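PDB 4MEA: predicted protein from Acinetobacter sp. RUH2624, which hydrolyses epoxides as a secreted Cif-type epoxide hydrolase of the alpha/beta hydrolase fold. Local coordinates for the interface of chains A and B. Coordinates in Å, arbitrary orientation; residue numbers count along the deposited sequence, not the author numbering. Chains: chain A/B, Predicted protein.

Contact 1: the interface of chains A and B. Residues chain A 8, 202-203, 206-207; chain B 188-189, 191.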
ATOM      1  N   SER A   8       6.208  -8.250 -13.983  1.00 12.89           N
ATOM      2  CA  SER A   8       6.345  -6.841 -14.325  1.00 12.11           C
ATOM      3  C   SER A   8       7.226  -6.771 -15.571  1.00 12.03           C
ATOM      4  O   SER A   8       7.956  -7.716 -15.860  1.00  8.62           O
ATOM      5  CB  SER A   8       6.964  -6.051 -13.162  1.00  5.54           C
ATOM      6  OG  SER A   8       8.270  -6.513 -12.881  1.00 14.72           O
ATOM      7  N   LEU A 202       6.422   0.801 -15.953  1.00  8.58           N
ATOM      8  CA  LEU A 202       6.600  -0.329 -15.043  1.00  7.67           C
ATOM      9  C   LEU A 202       5.441  -0.424 -14.060  1.00 10.78           C
ATOM     10  O   LEU A 202       4.803  -1.479 -13.936  1.00 11.33           O
ATOM     11  CB  LEU A 202       7.932  -0.207 -14.278  1.00  7.20           C
ATOM     12  CG  LEU A 202       8.183  -1.164 -13.106  1.00  6.79           C
ATOM     13  CD1 LEU A 202       8.223  -2.610 -13.595  1.00  7.77           C
ATOM     14  CD2 LEU A 202       9.490  -0.806 -12.387  1.00  6.57           C
ATOM     15  N   PHE A 203       5.167   0.670 -13.352  1.00  8.43           N
ATOM     16  CA  PHE A 203       4.098   0.650 -12.353  1.00 12.28           C
ATOM     17  C   PHE A 203       2.715   0.395 -12.948  1.00 10.01           C
ATOM     18  O   PHE A 203       1.993  -0.494 -12.491  1.00  6.80           O
ATOM     19  CB  PHE A 203       4.042   1.933 -11.508  1.00  7.81           C
ATOM     20  CG  PHE A 203       2.935   1.906 -10.469  1.00  7.28           C
ATOM     21  CD1 PHE A 203       3.143   1.305  -9.237  1.00  6.90           C
ATOM     22  CD2 PHE A 203       1.673   2.427 -10.752  1.00  4.78           C
ATOM     23  CE1 PHE A 203       2.133   1.243  -8.293  1.00  7.83           C
ATOM     24  CE2 PHE A 203       0.656   2.377  -9.806  1.00  7.45           C
ATOM     25  CZ  PHE A 203       0.887   1.784  -8.574  1.00  9.37           C
ATOM     26  N   TYR A 206       1.830  -3.104 -14.626  1.00  7.42           N
ATOM     27  CA  TYR A 206       1.514  -4.110 -13.616  1.00  7.32           C
ATOM     28  C   TYR A 206       0.178  -3.795 -12.930  1.00  7.64           C
ATOM     29  O   TYR A 206      -0.696  -4.657 -12.813  1.00  8.31           O
ATOM     30  CB  TYR A 206       2.651  -4.237 -12.586  1.00  6.34           C
ATOM     31  CG  TYR A 206       2.442  -5.405 -11.653  1.00  6.79           C
ATOM     32  CD1 TYR A 206       2.850  -6.684 -12.013  1.00  9.43           C
ATOM     33  CD2 TYR A 206       1.801  -5.231 -10.430  1.00  9.34           C
ATOM     34  CE1 TYR A 206       2.636  -7.760 -11.175  1.00 12.67           C
ATOM     35  CE2 TYR A 206       1.584  -6.295  -9.587  1.00  7.94           C
ATOM     36  CZ  TYR A 206       2.001  -7.558  -9.966  1.00 10.06           C
ATOM     37  OH  TYR A 206       1.779  -8.619  -9.114  1.00 15.61           O
ATOM     38  N   PHE A 207       0.015  -2.550 -12.494  1.00  5.91           N
ATOM     39  CA  PHE A 207      -1.219  -2.106 -11.843  1.00  5.32           C
ATOM     40  C   PHE A 207      -2.464  -2.342 -12.719  1.00  9.53           C
ATOM     41  O   PHE A 207      -3.446  -2.945 -12.272  1.00  9.49           O
ATOM     42  CB  PHE A 207      -1.102  -0.614 -11.495  1.00  7.88           C
ATOM     43  CG  PHE A 207      -2.281  -0.062 -10.741  1.00 10.66           C
ATOM     44  CD1 PHE A 207      -2.272  -0.004  -9.355  1.00 11.65           C
ATOM     45  CD2 PHE A 207      -3.387   0.431 -11.422  1.00  7.65           C
ATOM     46  CE1 PHE A 207      -3.361   0.519  -8.657  1.00 10.95           C
ATOM     47  CE2 PHE A 207      -4.476   0.959 -10.744  1.00  5.81           C
ATOM     48  CZ  PHE A 207      -4.466   1.003  -9.354  1.00 12.00           C
TER
ATOM     49  N   PHE B 188       3.018  -6.650  -3.610  1.00  5.11           N
ATOM     50  CA  PHE B 188       2.409  -6.314  -4.900  1.00  4.96           C
ATOM     51  C   PHE B 188       3.413  -6.608  -6.016  1.00  7.85           C
ATOM     52  O   PHE B 188       4.181  -5.737  -6.401  1.00  6.10           O
ATOM     53  CB  PHE B 188       2.048  -4.824  -4.868  1.00  3.65           C
ATOM     54  CG  PHE B 188       1.286  -4.322  -6.071  1.00  6.69           C
ATOM     55  CD1 PHE B 188       0.018  -4.802  -6.370  1.00  8.94           C
ATOM     56  CD2 PHE B 188       1.817  -3.303  -6.863  1.00 11.35           C
ATOM     57  CE1 PHE B 188      -0.697  -4.299  -7.458  1.00 10.62           C
ATOM     58  CE2 PHE B 188       1.107  -2.801  -7.947  1.00 12.74           C
ATOM     59  CZ  PHE B 188      -0.155  -3.301  -8.238  1.00  6.95           C
ATOM     60  N   GLY B 189       3.432  -7.849  -6.501  1.00  9.19           N
ATOM     61  CA  GLY B 189       4.410  -8.257  -7.504  1.00 10.32           C
ATOM     62  C   GLY B 189       5.825  -7.984  -7.028  1.00  8.66           C
ATOM     63  O   GLY B 189       6.114  -8.063  -5.824  1.00  6.41           O
ATOM     64  N   ILE B 191       7.044  -4.981  -7.599  1.00  4.46           N
ATOM     65  CA  ILE B 191       7.022  -3.522  -7.772  1.00  6.54           C
ATOM     66  C   ILE B 191       7.802  -2.721  -6.712  1.00  7.31           C
ATOM     67  O   ILE B 191       8.574  -1.813  -7.057  1.00  9.25           O
ATOM     68  CB  ILE B 191       5.574  -2.987  -7.917  1.00  7.95           C
ATOM     69  CG1 ILE B 191       4.908  -3.607  -9.151  1.00  7.47           C
ATOM     70  CG2 ILE B 191       5.550  -1.457  -7.997  1.00  8.82           C
ATOM     71  CD1 ILE B 191       5.769  -3.552 -10.428  1.00  6.50           C
TER

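Contact 2: the interface of chains A and B. Residues chain A 180, 183-184, 187, 243, 246; chain B 171-172, 177.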
ATOM      1  N   GLY A 180      -7.491  -1.865   0.159  1.00  9.46           N
ATOM      2  CA  GLY A 180      -7.040  -0.725   0.930  1.00 10.63           C
ATOM      3  C   GLY A 180      -5.638  -0.221   0.637  1.00  9.97           C
ATOM      4  O   GLY A 180      -5.351   0.951   0.889  1.00  8.43           O
ATOM      5  N   PHE A 183      -4.852   3.100  -1.310  1.00  7.20           N
ATOM      6  CA  PHE A 183      -5.320   4.334  -0.687  1.00 11.31           C
ATOM      7  C   PHE A 183      -4.243   4.879   0.256  1.00  9.36           C
ATOM      8  O   PHE A 183      -4.113   6.096   0.429  1.00 11.58           O
ATOM      9  CB  PHE A 183      -6.649   4.140   0.061  1.00  7.56           C
ATOM     10  CG  PHE A 183      -7.821   3.806  -0.832  1.00 14.71           C
ATOM     11  CD1 PHE A 183      -8.425   4.784  -1.609  1.00 16.42           C
ATOM     12  CD2 PHE A 183      -8.343   2.520  -0.865  1.00 16.96           C
ATOM     13  CE1 PHE A 183      -9.515   4.484  -2.423  1.00 12.72           C
ATOM     14  CE2 PHE A 183      -9.434   2.219  -1.672  1.00 15.09           C
ATOM     15  CZ  PHE A 183     -10.021   3.210  -2.453  1.00 15.69           C
ATOM     16  N   GLY A 184      -3.464   3.975   0.850  1.00  8.29           N
ATOM     17  CA  GLY A 184      -2.356   4.371   1.706  1.00  5.50           C
ATOM     18  C   GLY A 184      -1.122   4.794   0.928  1.00  8.22           C
ATOM     19  O   GLY A 184      -0.554   5.863   1.169  1.00  5.96           O
ATOM     20  N   SER A 187      -1.315   8.173  -0.765  1.00  6.05           N
ATOM     21  CA  SER A 187      -1.365   9.354   0.090  1.00 11.18           C
ATOM     22  C   SER A 187      -0.172   9.439   1.041  1.00 11.81           C
ATOM     23  O   SER A 187      -0.177  10.231   1.980  1.00  8.89           O
ATOM     24  CB  SER A 187      -2.686   9.401   0.873  1.00 12.23           C
ATOM     25  OG  SER A 187      -2.872   8.234   1.662  1.00 11.24           O
ATOM     26  N   TYR A 243      -6.263  11.124  -3.579  1.00  5.69           N
ATOM     27  CA  TYR A 243      -6.035  10.165  -2.509  1.00  3.47           C
ATOM     28  C   TYR A 243      -5.689  10.847  -1.187  1.00  9.26           C
ATOM     29  O   TYR A 243      -6.192  10.445  -0.132  1.00  8.77           O
ATOM     30  CB  TYR A 243      -5.007   9.097  -2.929  1.00  5.96           C
ATOM     31  CG  TYR A 243      -5.556   8.218  -4.032  1.00 10.19           C
ATOM     32  CD1 TYR A 243      -6.289   7.072  -3.732  1.00  8.03           C
ATOM     33  CD2 TYR A 243      -5.397   8.567  -5.374  1.00 11.03           C
ATOM     34  CE1 TYR A 243      -6.831   6.278  -4.745  1.00 10.64           C
ATOM     35  CE2 TYR A 243      -5.937   7.777  -6.396  1.00 10.67           C
ATOM     36  CZ  TYR A 243      -6.649   6.635  -6.072  1.00  6.44           C
ATOM     37  OH  TYR A 243      -7.187   5.848  -7.071  1.00 12.41           O
ATOM     38  N   HIS A 246      -8.896  12.079   0.368  1.00 12.35           N
ATOM     39  CA  HIS A 246      -9.978  11.124   0.641  1.00  6.15           C
ATOM     40  C   HIS A 246     -10.602  11.274   2.043  1.00 11.00           C
ATOM     41  O   HIS A 246     -11.809  11.077   2.214  1.00 12.90           O
ATOM     42  CB  HIS A 246      -9.530   9.676   0.387  1.00  6.97           C
ATOM     43  CG  HIS A 246      -9.857   9.167  -0.992  1.00 12.87           C
ATOM     44  ND1 HIS A 246      -9.083   8.230  -1.641  1.00 14.10           N
ATOM     45  CD2 HIS A 246     -10.887   9.445  -1.828  1.00  6.82           C
ATOM     46  CE1 HIS A 246      -9.609   7.965  -2.825  1.00 16.81           C
ATOM     47  NE2 HIS A 246     -10.709   8.685  -2.963  1.00  8.41           N
TER
ATOM     48  N   GLY B 171      -5.672   0.046   4.984  1.00  9.65           N
ATOM     49  CA  GLY B 171      -4.686   0.769   4.193  1.00 10.32           C
ATOM     50  C   GLY B 171      -4.729   2.268   4.452  1.00  9.26           C
ATOM     51  O   GLY B 171      -3.714   2.969   4.346  1.00  6.47           O
ATOM     52  N   TYR B 172      -5.901   2.780   4.809  1.00  3.28           N
ATOM     53  CA  TYR B 172      -6.048   4.234   4.943  1.00 11.04           C
ATOM     54  C   TYR B 172      -6.875   4.562   6.180  1.00 15.60           C
ATOM     55  O   TYR B 172      -7.797   3.824   6.524  1.00 10.05           O
ATOM     56  CB  TYR B 172      -6.710   4.803   3.684  1.00  4.82           C
ATOM     57  CG  TYR B 172      -6.801   6.315   3.613  1.00  7.53           C
ATOM     58  CD1 TYR B 172      -5.664   7.091   3.438  1.00  6.67           C
ATOM     59  CD2 TYR B 172      -8.035   6.962   3.663  1.00  7.37           C
ATOM     60  CE1 TYR B 172      -5.737   8.474   3.349  1.00  7.98           C
ATOM     61  CE2 TYR B 172      -8.123   8.346   3.586  1.00 10.90           C
ATOM     62  CZ  TYR B 172      -6.969   9.098   3.420  1.00 16.45           C
ATOM     63  OH  TYR B 172      -7.052  10.478   3.331  1.00  9.61           O
ATOM     64  N   PRO B 177      -2.250   7.460   5.695  1.00  8.22           N
ATOM     65  CA  PRO B 177      -1.839   6.079   5.442  1.00  7.22           C
ATOM     66  C   PRO B 177      -1.873   5.235   6.711  1.00 10.71           C
ATOM     67  O   PRO B 177      -1.366   5.691   7.736  1.00  8.99           O
ATOM     68  CB  PRO B 177      -0.406   6.245   4.941  1.00  6.29           C
ATOM     69  CG  PRO B 177      -0.454   7.541   4.188  1.00  5.52           C
ATOM     70  CD  PRO B 177      -1.425   8.426   4.945  1.00  7.14           C
TER

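Contact 1: the interface of chains A and B
A:Tyr206 reaches over to chain B and lies between B:Phe188, B:Gly189 and B:Ile191. Its CG is anti to the backbone N (chi1 -172°), which carries the ring away from helix 200-211 towards the partner. The A:Tyr206 CB meets the terminal methyl CD1 of B:Ile191 at 3.9 Å. At the root of the ring, the B:Ile191 methylene CG1 lies to one side of the ring plane, beyond the CG-CD2 rim, 3.7 Å from A:Tyr206 CD2. Further out, the CD2-CE2 edge points at the face of B:Phe188. CE2 stands above the centre of that ring, and the two planes are perpendicular, a clean edge-to-face pair. A:Tyr206 CZ meets B:Gly189 CA at 3.5 Å, on the same side of the ring plane as B:Ile191 but off the rim. The A:Tyr206 OH ends 3.2 Å from B:Gly189 N, but the amide N-H points far off that line, so the pair is a close contact and not a hydrogen bond.

B:Ile191 divides its own branches. Its CG2 lies 3.9 Å from A:Phe203 CD1, while its CD1 also touches A:Ser8 CB and, more loosely, A:Leu202 CD1. B:Phe188 leans its CZ on A:Phe207 CA. Chain A thus contributes helix 200-211 and an N-terminal loop, and chain B the start of helix 191-198 with the loop before it. Both helices lie between core strands 151-157 and 267-272, where this family carries its cap.

Contact 2: the interface of chains A and B
B:Tyr172 turns one face of its phenol ring towards A:Phe183, A:Ser187 and A:His246, with the A:Tyr243 backbone carbonyl near its phenol oxygen. The apolar contacts come at its two ends. Beside the backbone, B:Tyr172 CB packs against A:Phe183 CB at 3.7 Å. Farther along, B:Tyr172 CE2 meets A:His246 CB, also at 3.7 Å. The first torsion of B:Tyr172 is extended (chi1 -174°, CG opposite its backbone N), which carries the ring out from short strand 172-173 across the patch.

Oxygens meet carbon along the other ring edge. A:Ser187 OG lies 3.3 Å from B:Tyr172 CE1, displaced from the ring plane towards chain A. A:Phe183 O sits lower still, 3.5 Å from B:Tyr172 CD1. B:Pro177 sets CG 3.5 Å from A:Gly184 O and about as far from A:Ser187 O. The glycines pass close by: B:Gly171 O approaches A:Gly184 CA at 3.3 Å, and A:Gly180 O faces B:Gly171 CA.

Within chain A, A:Ser187 OG donates to A:Phe183 O at 2.8 Å, in the carbonyl plane with a C=O...O angle of 151°, with a weak second link to A:Gly184 O. This probably holds the hydroxyl in place beside the ring. Behind it, the A:Phe183 ring takes A:His246 CE1 at its edge and turns its own CD1 to the edge of A:Tyr243.

The site sets B:Tyr172 against a small patch of chain A, which may help hold the pairing seen in the deposited assembly.

Contact 1 and contact 2 lie about 18 Å apart, measured between the centres of their C-alpha atoms, and share no residue. Both belong to one two-fold interface, so each recurs with the chains exchanged. Sequence ties them closely: the helix 181-185 and A:Ser187 that chain A offers in contact 2 lead straight into the 188-191 stretch that chain B uses in contact 1. One continuous segment of each subunit therefore serves in both contacts. The two patches together suggest a dimer whose interface includes the region between the core strands, although the deposited assembly alone does not prove it in solution.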